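Local coordinates for protein subtilase cytotoxin subunit A (Escherichia coli, PDB 2IY9) that acts as the serine protease subunit of an AB5 toxin, cleaving the host endoplasmic reticulum chaperone BiP and so provoking a fatal stress response, at residues Arg116-Pro119 with Ser125-Arg128; Gly151-Val156 with Ser160-Leu165; Val231-Gly236 with Pro252-Thr257; Ala222-Arg225 with Thr229-Leu232; Val55-Ile58 with Ser64-Ala67. All coordinates share one frame; numbering follows the deposited sequence.

Contact 1 of 5, residues Arg116-Pro119 with Ser125-Arg128; sequences RVIP and SWIR
Val117, just past the end of strand 111-116, comes within 5.2 Å of Ser125, CA to CA, where the chain has looped back to begin helix 125-134. One bond and one indole hold the two parts together. Ser125 OG donates to Val117 O at 2.7 Å, arriving in the carbonyl plane on a lone pair; serine suits the place because its hydroxyl sits a single carbon from the helix backbone. The rest is apolar. Val117 CG2 stands over the six-membered ring of Trp126, 3.5 Å from its centroid and only 9° off the normal, a CH-pi contact. CG1 of the same valine takes the other direction and lies 3.5 Å from Ser125 O, a split that a beta-branched residue achieves without a long side chain. Ile118 adds CG2, 3.8 Å from Trp126 CZ2, approaching obliquely. Within its own segment Arg116 runs out extended, CG anti to the backbone N (chi1 -175°), bringing NE alongside the loop, where it gives a nearly straight bond (163°) to Ile118 O at 3.0 Å, from above that carbonyl's plane, while NH1 forms a salt bridge with Asp74. The carbonyl so held belongs to the cis peptide bond between Ile118 and Pro119. In this subtilase the Ile118 side chain lies about 5 Å from that of Asp52. The carbonyls of Val117 and Ile118 thus each receive a side-chain donor, and the helix start is tied to the strand end beside Asp52 and His89, assigned to the charge relay.

Contact 2 of 5, residues Gly151-Val156 with Ser160-Leu165; sequences GGQKGV and SVWTEL
A strand-to-helix connection of the subtilase core is closed where Trp162, in the first turns of helix 160-172, reaches back to Gln153 and Val156 in the loop that follows strand 147-149. The backbones stay well apart, with Val156 and Trp162 CA atoms 9.2 Å from each other, so long side chains must bridge the gap. Tryptophan does most of the work: Gln153 and Val156 both meet its indole at the edge, near the ring plane. The Gln153 chain is stretched, CG opposite the backbone N (chi1 -179°), which carries its amide to the pyrrole side, the amide plane turned 78° to the ring. NE2 as modelled is 2.8 Å from Trp162 NE1, but the amide is probably turned over, and reversed the pair may be a hydrogen bond. This is one limb of a beta-alpha-beta crossover, since the helix leads on to strand 176-180, the parallel neighbour of 147-149 in the sheet. Val156 supplies a short apolar group, its CG2 4.3 Å from Trp162 CD1. Around the indole gather further aromatic surfaces: Trp198, whose ring lies about 20° from parallel to it, and Trp126 of helix 125-134. Leu165 packs on Ile130 of that same helix.

Contact 3 of 5, residues Val231-Gly236 with Pro252-Thr257; sequences VLHGGG and PGQNIT
His233 and Gln254 join two loops at one margin of the parallel sheet of the subtilase fold: the long connection between strands 215-221 and 249-252, and the short turn that leads from the latter into strand 256-259. The tight part is small and polar. Gln254 NE2 donates to His233 ND1 at 3.0 Å, with an N-H...N angle of 149°, and it comes to the ring edge close to the imidazole plane. The amide itself stands almost perpendicular to the ring, 89° away. Both residues place CG opposite the backbone N, and the glutamine runs extended beyond it, giving the reach the bond needs. The backbone of Gly253 passes one face of the imidazole, its O 4.1 Å from His233 CG. Because ND1 accepts, a neutral ring would probably carry its proton on NE2, which is hydrogen-bonded to Thr238 OG1; the two bonds fix the ring's rotation. Farther along, the contact slackens: Gly234 to Gly236 lead away and are exposed; Asn255, in the turn itself, is exposed too. That asparagine nonetheless has a defined role, forming with Ile256 a G1 beta bulge opposite Gly268, and its positive phi of 61° is one that asparagine tolerates well. The second end of the gripping amide is used as well, for Gln254 OE1 takes the backbone N-H of Gln223.

Contact 4 of 5, residues Ala222-Arg225 with Thr229-Leu232; sequences AQYR and TPVL
Ala222 and Val231 make the one direct backbone bond here, N to O at 2.8 Å with an N-H...O angle of 158°. Beside it their side chains meet, Ala222 CB lying 3.8 Å from Val231 CG2; alanine is small enough to sit this near the partner chain. The return bond is made through a water, which donates to Ala222 O at 2.8 Å and accepts from Val231 N at 3.0 Å, so one water bridges the two antiparallel runs where they draw apart. One step on, Tyr224 and Pro230 complete the inner shell. Pro230 CG rests over the centre of the phenol ring, 3.8 Å from its centroid and 6° off the normal, a CH-pi contact for which proline offers a rigid methylene surface to lay on the ring. Tyr224 achieves this by setting CG between its backbone N and carbonyl carbon (chi1 64°), turning the ring toward the other run rather than outward. Beyond, Gln223 OE1 is held by Asn255 ND2. The pair is wedged among regular elements: Tyr224 packs on Ala29 and Ile30 of helix 25-30, Pro230 on Leu221 of strand 215-221, and both on Val320 of strand 319-320.

Contact 5 of 5, residues Val55-Ile58 with Ser64-Ala67; sequences VAFI and SEFA
The carboxylate of Glu65, whose OE2 is taken by Lys68 NZ in a salt bridge, leans over the rim of the Phe57 ring, on the face that CB covers, with OE1 3.4 Å from Phe57 CD2. The ring and carboxylate planes are 29° apart. What presses on the ring itself is the aliphatic part of the glutamate: CB sits over the centre of one face, 3.5 Å from the centroid and 5° off the normal, in a CH-pi contact, and Glu65 CG follows at 3.8 Å from Phe57 CE2. Glutamate suits the place because its stretched chain, with CG opposite the backbone N (chi1 -178°), lays methylenes on the aromatic surface while delivering the charge to the lysine. Val55 takes the opposite face, its CG1 standing 3.5 Å above the ring plane, so phenylalanine is sandwiched between a neighbour in its own loop and the start of the next strand. In the subtilase fold that strand, 65-70, is an outermost member of the parallel sheet, and the loop follows strand 47-52, which ends in Asp52, assigned to the charge relay. Phe57 is the centre of an inverse gamma turn, with a weak bond of 2.9 Å from Ile58 N to Ala56 O. Ser64 borders the ring with CB, 4.1 Å from Phe57 CD1, while Ile112 of strand 111-116 also packs against the phenylalanine.

Overall arrangement
From the N terminus, contact 5 comes first, closing the loop that carries the chain from strand 47-52 to the outer strand 65-70. Contact 1 then closes the loop between strand 111-116 and helix 125-134, and contact 2 the loop between strand 147-149 and helix 160-172. Although separate in sequence, contacts 1 and 2 touch through their two helices, Trp126 CB meeting Trp162 CZ2 at 3.6 Å. Contact 4 closes a short excursion after strand 215-221, and contact 3 opens on its last residues, Val231 and Leu232, spanning strand 249-252. None nests in another. Contacts 1 and 4 lie on opposite sides of the chain's centre, about 32 Å apart between centres.

Contact 1 of 5, residues Arg116-Pro119 with Ser125-Arg128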
# COMPACT_ATOMS: atom_id res chain seq x y z
N ARG A 116 -11.00 9.46 -3.05
CA ARG A 116 -10.29 10.70 -2.76
C ARG A 116 -10.62 11.21 -1.36
O ARG A 116 -11.79 11.45 -1.06
CB ARG A 116 -10.55 11.78 -3.82
CG ARG A 116 -9.70 13.03 -3.57
CD ARG A 116 -9.98 14.21 -4.50
NE ARG A 116 -9.64 15.44 -3.78
CZ ARG A 116 -10.12 16.66 -4.04
NH1 ARG A 116 -10.96 16.88 -5.05
NH2 ARG A 116 -9.74 17.67 -3.28
N VAL A 117 -9.60 11.37 -0.52
CA VAL A 117 -9.80 11.78 0.88
C VAL A 117 -9.08 13.08 1.28
O VAL A 117 -9.31 13.62 2.37
CB VAL A 117 -9.41 10.65 1.87
CG1 VAL A 117 -10.32 9.45 1.69
CG2 VAL A 117 -7.95 10.25 1.71
N ILE A 118 -8.19 13.54 0.38
CA ILE A 118 -7.39 14.76 0.55
C ILE A 118 -7.22 15.43 -0.83
O ILE A 118 -7.42 14.78 -1.85
CB ILE A 118 -6.00 14.48 1.20
CG1 ILE A 118 -5.17 13.49 0.36
CG2 ILE A 118 -6.15 14.01 2.66
CD1 ILE A 118 -3.76 13.18 0.91
N PRO A 119 -6.93 16.74 -0.87
CA PRO A 119 -6.94 17.66 0.26
C PRO A 119 -8.38 18.03 0.60
O PRO A 119 -9.32 17.63 -0.11
CB PRO A 119 -6.19 18.89 -0.28
CG PRO A 119 -6.45 18.88 -1.74
CD PRO A 119 -6.58 17.42 -2.14
N SER A 125 -12.04 11.63 6.75
CA SER A 125 -12.32 11.22 5.38
C SER A 125 -11.71 9.85 5.08
O SER A 125 -12.36 9.01 4.44
CB SER A 125 -11.80 12.27 4.39
OG SER A 125 -10.43 12.52 4.59
N TRP A 126 -10.49 9.64 5.58
CA TRP A 126 -9.81 8.34 5.56
C TRP A 126 -10.72 7.24 6.08
O TRP A 126 -10.85 6.18 5.44
CB TRP A 126 -8.53 8.38 6.41
CG TRP A 126 -7.55 9.44 6.01
CD1 TRP A 126 -7.46 10.70 6.53
CD2 TRP A 126 -6.53 9.34 5.02
NE1 TRP A 126 -6.44 11.39 5.92
CE2 TRP A 126 -5.85 10.58 4.98
CE3 TRP A 126 -6.12 8.32 4.15
CZ2 TRP A 126 -4.78 10.83 4.11
CZ3 TRP A 126 -5.05 8.57 3.28
CH2 TRP A 126 -4.40 9.82 3.27
N ILE A 127 -11.35 7.48 7.23
CA ILE A 127 -12.27 6.51 7.84
C ILE A 127 -13.56 6.34 7.05
O ILE A 127 -14.01 5.21 6.84
CB ILE A 127 -12.52 6.83 9.34
CG1 ILE A 127 -11.20 6.67 10.11
CG2 ILE A 127 -13.63 5.94 9.92
CD1 ILE A 127 -11.14 7.38 11.45
N ARG A 128 -14.16 7.44 6.59
CA ARG A 128 -15.36 7.37 5.76
C ARG A 128 -15.12 6.55 4.49
O ARG A 128 -15.99 5.77 4.07
CB ARG A 128 -15.88 8.76 5.39
CG ARG A 128 -16.24 9.65 6.58
CD ARG A 128 -17.26 9.03 7.53
NE ARG A 128 -17.21 9.74 8.81
CZ ARG A 128 -16.69 9.26 9.94
NH1 ARG A 128 -16.18 8.04 10.00
NH2 ARG A 128 -16.70 10.02 11.03

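Contact 2 of 5, residues Gly151-Val156 with Ser160-Leu165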
# COMPACT_ATOMS: atom_id res chain seq x y z
N GLY A 151 -0.06 6.89 2.83
CA GLY A 151 -0.11 8.11 3.63
C GLY A 151 -1.02 7.85 4.81
O GLY A 151 -1.01 6.75 5.37
N GLY A 152 -1.82 8.84 5.15
CA GLY A 152 -2.76 8.70 6.24
C GLY A 152 -2.88 9.94 7.10
O GLY A 152 -2.51 11.04 6.67
N GLN A 153 -3.37 9.75 8.31
CA GLN A 153 -3.76 10.84 9.19
C GLN A 153 -2.86 10.87 10.42
O GLN A 153 -2.63 9.84 11.05
CB GLN A 153 -5.21 10.61 9.61
CG GLN A 153 -5.80 11.67 10.52
CD GLN A 153 -7.26 11.38 10.86
OE1 GLN A 153 -8.09 12.29 10.91
NE2 GLN A 153 -7.58 10.11 11.08
N LYS A 154 -2.34 12.06 10.74
CA LYS A 154 -1.70 12.26 12.04
C LYS A 154 -2.47 13.30 12.86
O LYS A 154 -3.49 13.81 12.42
CB LYS A 154 -0.20 12.55 11.93
CG LYS A 154 0.23 13.69 11.04
CD LYS A 154 1.76 13.86 11.10
CE LYS A 154 2.49 13.02 10.06
NZ LYS A 154 3.96 13.31 9.99
N GLY A 155 -1.98 13.58 14.07
CA GLY A 155 -2.69 14.47 14.98
C GLY A 155 -3.90 13.76 15.56
O GLY A 155 -4.91 14.39 15.86
N VAL A 156 -3.78 12.45 15.70
CA VAL A 156 -4.86 11.62 16.22
C VAL A 156 -4.74 11.49 17.74
O VAL A 156 -3.78 10.90 18.26
CB VAL A 156 -4.88 10.22 15.54
CG1 VAL A 156 -5.92 9.32 16.18
CG2 VAL A 156 -5.14 10.36 14.04
N SER A 160 -9.83 6.28 18.87
CA SER A 160 -10.97 5.44 19.16
C SER A 160 -11.74 5.04 17.91
O SER A 160 -12.16 3.89 17.81
CB SER A 160 -11.90 6.16 20.13
OG SER A 160 -12.34 5.26 21.13
N VAL A 161 -11.92 5.97 16.98
CA VAL A 161 -12.65 5.68 15.73
C VAL A 161 -11.84 4.73 14.84
O VAL A 161 -12.38 3.77 14.30
CB VAL A 161 -13.08 6.95 14.95
CG1 VAL A 161 -13.88 6.59 13.68
CG2 VAL A 161 -13.93 7.86 15.83
N TRP A 162 -10.53 5.00 14.71
CA TRP A 162 -9.62 4.12 13.97
C TRP A 162 -9.54 2.72 14.59
O TRP A 162 -9.62 1.71 13.89
CB TRP A 162 -8.21 4.72 13.92
CG TRP A 162 -7.90 5.62 12.75
CD1 TRP A 162 -7.49 6.92 12.80
CD2 TRP A 162 -7.92 5.26 11.35
NE1 TRP A 162 -7.27 7.40 11.53
CE2 TRP A 162 -7.52 6.41 10.63
CE3 TRP A 162 -8.23 4.10 10.65
CZ2 TRP A 162 -7.44 6.42 9.23
CZ3 TRP A 162 -8.16 4.11 9.26
CH2 TRP A 162 -7.76 5.26 8.57
N THR A 163 -9.35 2.66 15.90
CA THR A 163 -9.16 1.39 16.59
C THR A 163 -10.42 0.51 16.53
O THR A 163 -10.32 -0.71 16.34
CB THR A 163 -8.66 1.63 18.03
OG1 THR A 163 -7.30 2.10 17.98
CG2 THR A 163 -8.71 0.38 18.85
N GLU A 164 -11.59 1.12 16.67
CA GLU A 164 -12.84 0.38 16.51
C GLU A 164 -12.95 -0.22 15.10
O GLU A 164 -13.24 -1.41 14.93
CB GLU A 164 -14.05 1.28 16.82
CG GLU A 164 -15.38 0.53 17.01
CD GLU A 164 -16.02 0.07 15.70
OE1 GLU A 164 -15.93 0.82 14.69
OE2 GLU A 164 -16.60 -1.04 15.67
N LEU A 165 -12.69 0.61 14.09
CA LEU A 165 -12.83 0.20 12.68
C LEU A 165 -11.85 -0.92 12.32
O LEU A 165 -12.23 -1.89 11.67
CB LEU A 165 -12.64 1.39 11.74
CG LEU A 165 -12.83 1.05 10.26
CD1 LEU A 165 -13.53 2.14 9.50
CD2 LEU A 165 -11.50 0.69 9.60

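Contact 3 of 5, residues Val231-Gly236 with Pro252-Thr257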
# COMPACT_ATOMS: atom_id res chain seq x y z
N VAL A 231 19.08 -1.71 2.80
CA VAL A 231 19.02 -0.80 3.94
C VAL A 231 17.79 0.09 3.72
O VAL A 231 17.33 0.26 2.58
CB VAL A 231 20.29 0.06 4.04
CG1 VAL A 231 21.50 -0.79 4.41
CG2 VAL A 231 20.53 0.81 2.74
N LEU A 232 17.26 0.63 4.81
CA LEU A 232 16.14 1.57 4.71
C LEU A 232 16.59 2.86 4.04
O LEU A 232 17.71 3.32 4.28
CB LEU A 232 15.50 1.86 6.07
CG LEU A 232 14.19 1.09 6.35
CD1 LEU A 232 14.42 -0.41 6.54
CD2 LEU A 232 13.43 1.67 7.54
N HIS A 233 15.73 3.41 3.18
CA HIS A 233 15.94 4.73 2.59
C HIS A 233 16.01 5.76 3.71
O HIS A 233 15.14 5.81 4.58
CB HIS A 233 14.83 5.06 1.58
CG HIS A 233 14.84 6.49 1.12
ND1 HIS A 233 15.83 7.02 0.32
CD2 HIS A 233 13.96 7.50 1.35
CE1 HIS A 233 15.57 8.30 0.09
NE2 HIS A 233 14.45 8.62 0.71
N GLY A 234 17.06 6.57 3.69
CA GLY A 234 17.32 7.53 4.76
C GLY A 234 17.06 8.95 4.31
O GLY A 234 16.78 9.19 3.14
N GLY A 235 17.15 9.89 5.25
CA GLY A 235 16.90 11.30 4.97
C GLY A 235 15.89 11.92 5.91
O GLY A 235 14.98 11.24 6.41
N GLY A 236 16.04 13.22 6.16
CA GLY A 236 15.12 13.95 7.03
C GLY A 236 13.85 14.40 6.31
O GLY A 236 12.90 14.86 6.96
N PRO A 252 11.00 -1.83 -1.77
CA PRO A 252 11.61 -0.80 -2.61
C PRO A 252 10.94 0.57 -2.46
O PRO A 252 9.73 0.69 -2.65
CB PRO A 252 11.40 -1.36 -4.02
CG PRO A 252 11.54 -2.84 -3.83
CD PRO A 252 10.88 -3.13 -2.48
N GLY A 253 11.73 1.58 -2.09
CA GLY A 253 11.21 2.92 -1.90
C GLY A 253 12.20 4.04 -2.20
O GLY A 253 12.13 5.10 -1.58
N GLN A 254 13.08 3.81 -3.16
CA GLN A 254 14.02 4.86 -3.62
C GLN A 254 14.15 4.86 -5.14
O GLN A 254 14.21 3.79 -5.75
CB GLN A 254 15.39 4.64 -2.98
CG GLN A 254 16.34 5.81 -3.14
CD GLN A 254 17.70 5.47 -2.60
OE1 GLN A 254 18.43 4.69 -3.19
NE2 GLN A 254 18.04 6.05 -1.46
N ASN A 255 14.21 6.05 -5.74
CA ASN A 255 14.44 6.17 -7.18
C ASN A 255 13.30 5.46 -7.91
O ASN A 255 13.52 4.58 -8.74
CB ASN A 255 15.80 5.55 -7.55
CG ASN A 255 16.23 5.85 -8.97
OD1 ASN A 255 15.89 6.90 -9.52
ND2 ASN A 255 17.01 4.93 -9.58
N ILE A 256 12.07 5.82 -7.54
CA ILE A 256 10.89 5.18 -8.11
C ILE A 256 10.20 6.12 -9.10
O ILE A 256 9.80 7.23 -8.74
CB ILE A 256 9.86 4.77 -7.00
CG1 ILE A 256 10.52 3.97 -5.86
CG2 ILE A 256 8.65 4.06 -7.63
CD1 ILE A 256 11.02 2.53 -6.22
N THR A 257 10.08 5.68 -10.35
CA THR A 257 9.45 6.49 -11.40
C THR A 257 7.93 6.27 -11.36
O THR A 257 7.47 5.14 -11.21
CB THR A 257 10.03 6.14 -12.79
OG1 THR A 257 11.47 6.23 -12.75
CG2 THR A 257 9.53 7.10 -13.85

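Contact 4 of 5, residues Ala222-Arg225 with Thr229-Leu232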
# COMPACT_ATOMS: atom_id res chain seq x y z
N ALA A 222 16.28 1.63 0.35
CA ALA A 222 17.18 2.19 -0.66
C ALA A 222 17.32 1.21 -1.83
O ALA A 222 17.08 0.01 -1.68
CB ALA A 222 18.54 2.48 -0.05
N GLN A 223 17.73 1.73 -2.98
CA GLN A 223 17.94 0.90 -4.16
C GLN A 223 18.95 -0.20 -3.87
O GLN A 223 19.99 0.03 -3.24
CB GLN A 223 18.44 1.77 -5.31
CG GLN A 223 18.54 1.04 -6.64
CD GLN A 223 18.70 1.99 -7.80
OE1 GLN A 223 18.32 3.17 -7.71
NE2 GLN A 223 19.25 1.50 -8.91
N TYR A 224 18.63 -1.41 -4.33
CA TYR A 224 19.50 -2.56 -4.24
C TYR A 224 19.27 -3.51 -5.42
O TYR A 224 18.20 -3.49 -6.05
CB TYR A 224 19.30 -3.29 -2.91
CG TYR A 224 17.92 -3.91 -2.74
CD1 TYR A 224 17.70 -5.27 -2.95
CD2 TYR A 224 16.83 -3.12 -2.34
CE1 TYR A 224 16.43 -5.83 -2.78
CE2 TYR A 224 15.56 -3.66 -2.17
CZ TYR A 224 15.36 -5.02 -2.39
OH TYR A 224 14.09 -5.55 -2.21
N ARG A 225 20.25 -4.36 -5.68
CA ARG A 225 20.10 -5.44 -6.64
C ARG A 225 19.86 -6.71 -5.85
O ARG A 225 20.40 -6.86 -4.74
CB ARG A 225 21.37 -5.63 -7.48
CG ARG A 225 21.94 -4.38 -8.11
CD ARG A 225 23.08 -4.75 -9.07
NE ARG A 225 22.57 -5.16 -10.37
CZ ARG A 225 22.72 -4.48 -11.50
NH1 ARG A 225 23.41 -3.33 -11.53
NH2 ARG A 225 22.19 -4.95 -12.62
N THR A 229 22.36 -6.74 0.35
CA THR A 229 21.61 -6.55 1.60
C THR A 229 20.98 -5.15 1.59
O THR A 229 21.69 -4.15 1.53
CB THR A 229 22.50 -6.72 2.84
OG1 THR A 229 22.93 -8.08 2.94
CG2 THR A 229 21.74 -6.32 4.12
N PRO A 230 19.63 -5.08 1.62
CA PRO A 230 18.94 -3.79 1.64
C PRO A 230 19.16 -3.03 2.92
O PRO A 230 19.42 -3.62 3.98
CB PRO A 230 17.45 -4.18 1.52
CG PRO A 230 17.45 -5.57 1.03
CD PRO A 230 18.69 -6.20 1.61
N VAL A 231 19.08 -1.71 2.80
CA VAL A 231 19.02 -0.80 3.94
C VAL A 231 17.79 0.09 3.72
O VAL A 231 17.33 0.26 2.58
CB VAL A 231 20.29 0.06 4.04
CG1 VAL A 231 21.50 -0.79 4.41
CG2 VAL A 231 20.53 0.81 2.74
N LEU A 232 17.26 0.63 4.81
CA LEU A 232 16.14 1.57 4.71
C LEU A 232 16.59 2.86 4.04
O LEU A 232 17.71 3.32 4.28
CB LEU A 232 15.50 1.86 6.07
CG LEU A 232 14.19 1.09 6.35
CD1 LEU A 232 14.42 -0.41 6.54
CD2 LEU A 232 13.43 1.67 7.54
O HOH W 1 19.05 -1.13 -0.13

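Contact 5 of 5, residues Val55-Ile58 with Ser64-Ala67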
# COMPACT_ATOMS: atom_id res chain seq x y z
N VAL A 55 -7.38 10.10 -8.57
CA VAL A 55 -6.63 9.44 -9.63
C VAL A 55 -7.06 9.96 -11.00
O VAL A 55 -8.25 10.05 -11.30
CB VAL A 55 -6.77 7.90 -9.56
CG1 VAL A 55 -6.11 7.23 -10.78
CG2 VAL A 55 -6.18 7.37 -8.26
N ALA A 56 -6.07 10.32 -11.81
CA ALA A 56 -6.26 10.71 -13.20
C ALA A 56 -6.05 9.47 -14.05
O ALA A 56 -4.91 8.97 -14.18
CB ALA A 56 -5.26 11.79 -13.58
N PHE A 57 -7.13 8.97 -14.63
CA PHE A 57 -7.07 7.75 -15.43
C PHE A 57 -6.65 8.07 -16.87
O PHE A 57 -7.46 8.03 -17.80
CB PHE A 57 -8.38 6.95 -15.33
CG PHE A 57 -8.62 6.38 -13.96
CD1 PHE A 57 -7.99 5.20 -13.57
CD2 PHE A 57 -9.45 7.04 -13.06
CE1 PHE A 57 -8.21 4.68 -12.28
CE2 PHE A 57 -9.68 6.51 -11.77
CZ PHE A 57 -9.06 5.33 -11.39
N ILE A 58 -5.36 8.39 -17.00
CA ILE A 58 -4.73 8.85 -18.25
C ILE A 58 -3.48 7.99 -18.47
O ILE A 58 -3.05 7.27 -17.56
CB ILE A 58 -4.37 10.38 -18.18
CG1 ILE A 58 -3.39 10.69 -17.03
CG2 ILE A 58 -5.63 11.24 -18.02
CD1 ILE A 58 -1.92 10.50 -17.38
N SER A 64 -7.78 1.57 -16.53
CA SER A 64 -7.64 1.02 -15.18
C SER A 64 -8.82 1.30 -14.24
O SER A 64 -8.89 0.73 -13.15
CB SER A 64 -6.35 1.52 -14.53
OG SER A 64 -5.21 1.09 -15.24
N GLU A 65 -9.73 2.18 -14.64
CA GLU A 65 -10.77 2.59 -13.71
C GLU A 65 -11.84 1.53 -13.46
O GLU A 65 -12.47 1.04 -14.39
CB GLU A 65 -11.42 3.92 -14.13
CG GLU A 65 -12.50 4.40 -13.13
CD GLU A 65 -13.15 5.72 -13.52
OE1 GLU A 65 -12.58 6.45 -14.34
OE2 GLU A 65 -14.25 6.02 -13.00
N PHE A 66 -12.04 1.21 -12.18
CA PHE A 66 -13.19 0.43 -11.74
C PHE A 66 -14.28 1.36 -11.19
O PHE A 66 -15.45 1.25 -11.54
CB PHE A 66 -12.77 -0.58 -10.66
CG PHE A 66 -13.92 -1.35 -10.05
CD1 PHE A 66 -14.50 -2.42 -10.73
CD2 PHE A 66 -14.40 -1.02 -8.78
CE1 PHE A 66 -15.55 -3.14 -10.16
CE2 PHE A 66 -15.45 -1.76 -8.19
CZ PHE A 66 -16.02 -2.80 -8.89
N ALA A 67 -13.88 2.24 -10.28
CA ALA A 67 -14.76 3.24 -9.72
C ALA A 67 -13.95 4.40 -9.21
O ALA A 67 -12.73 4.31 -9.07
CB ALA A 67 -15.60 2.65 -8.59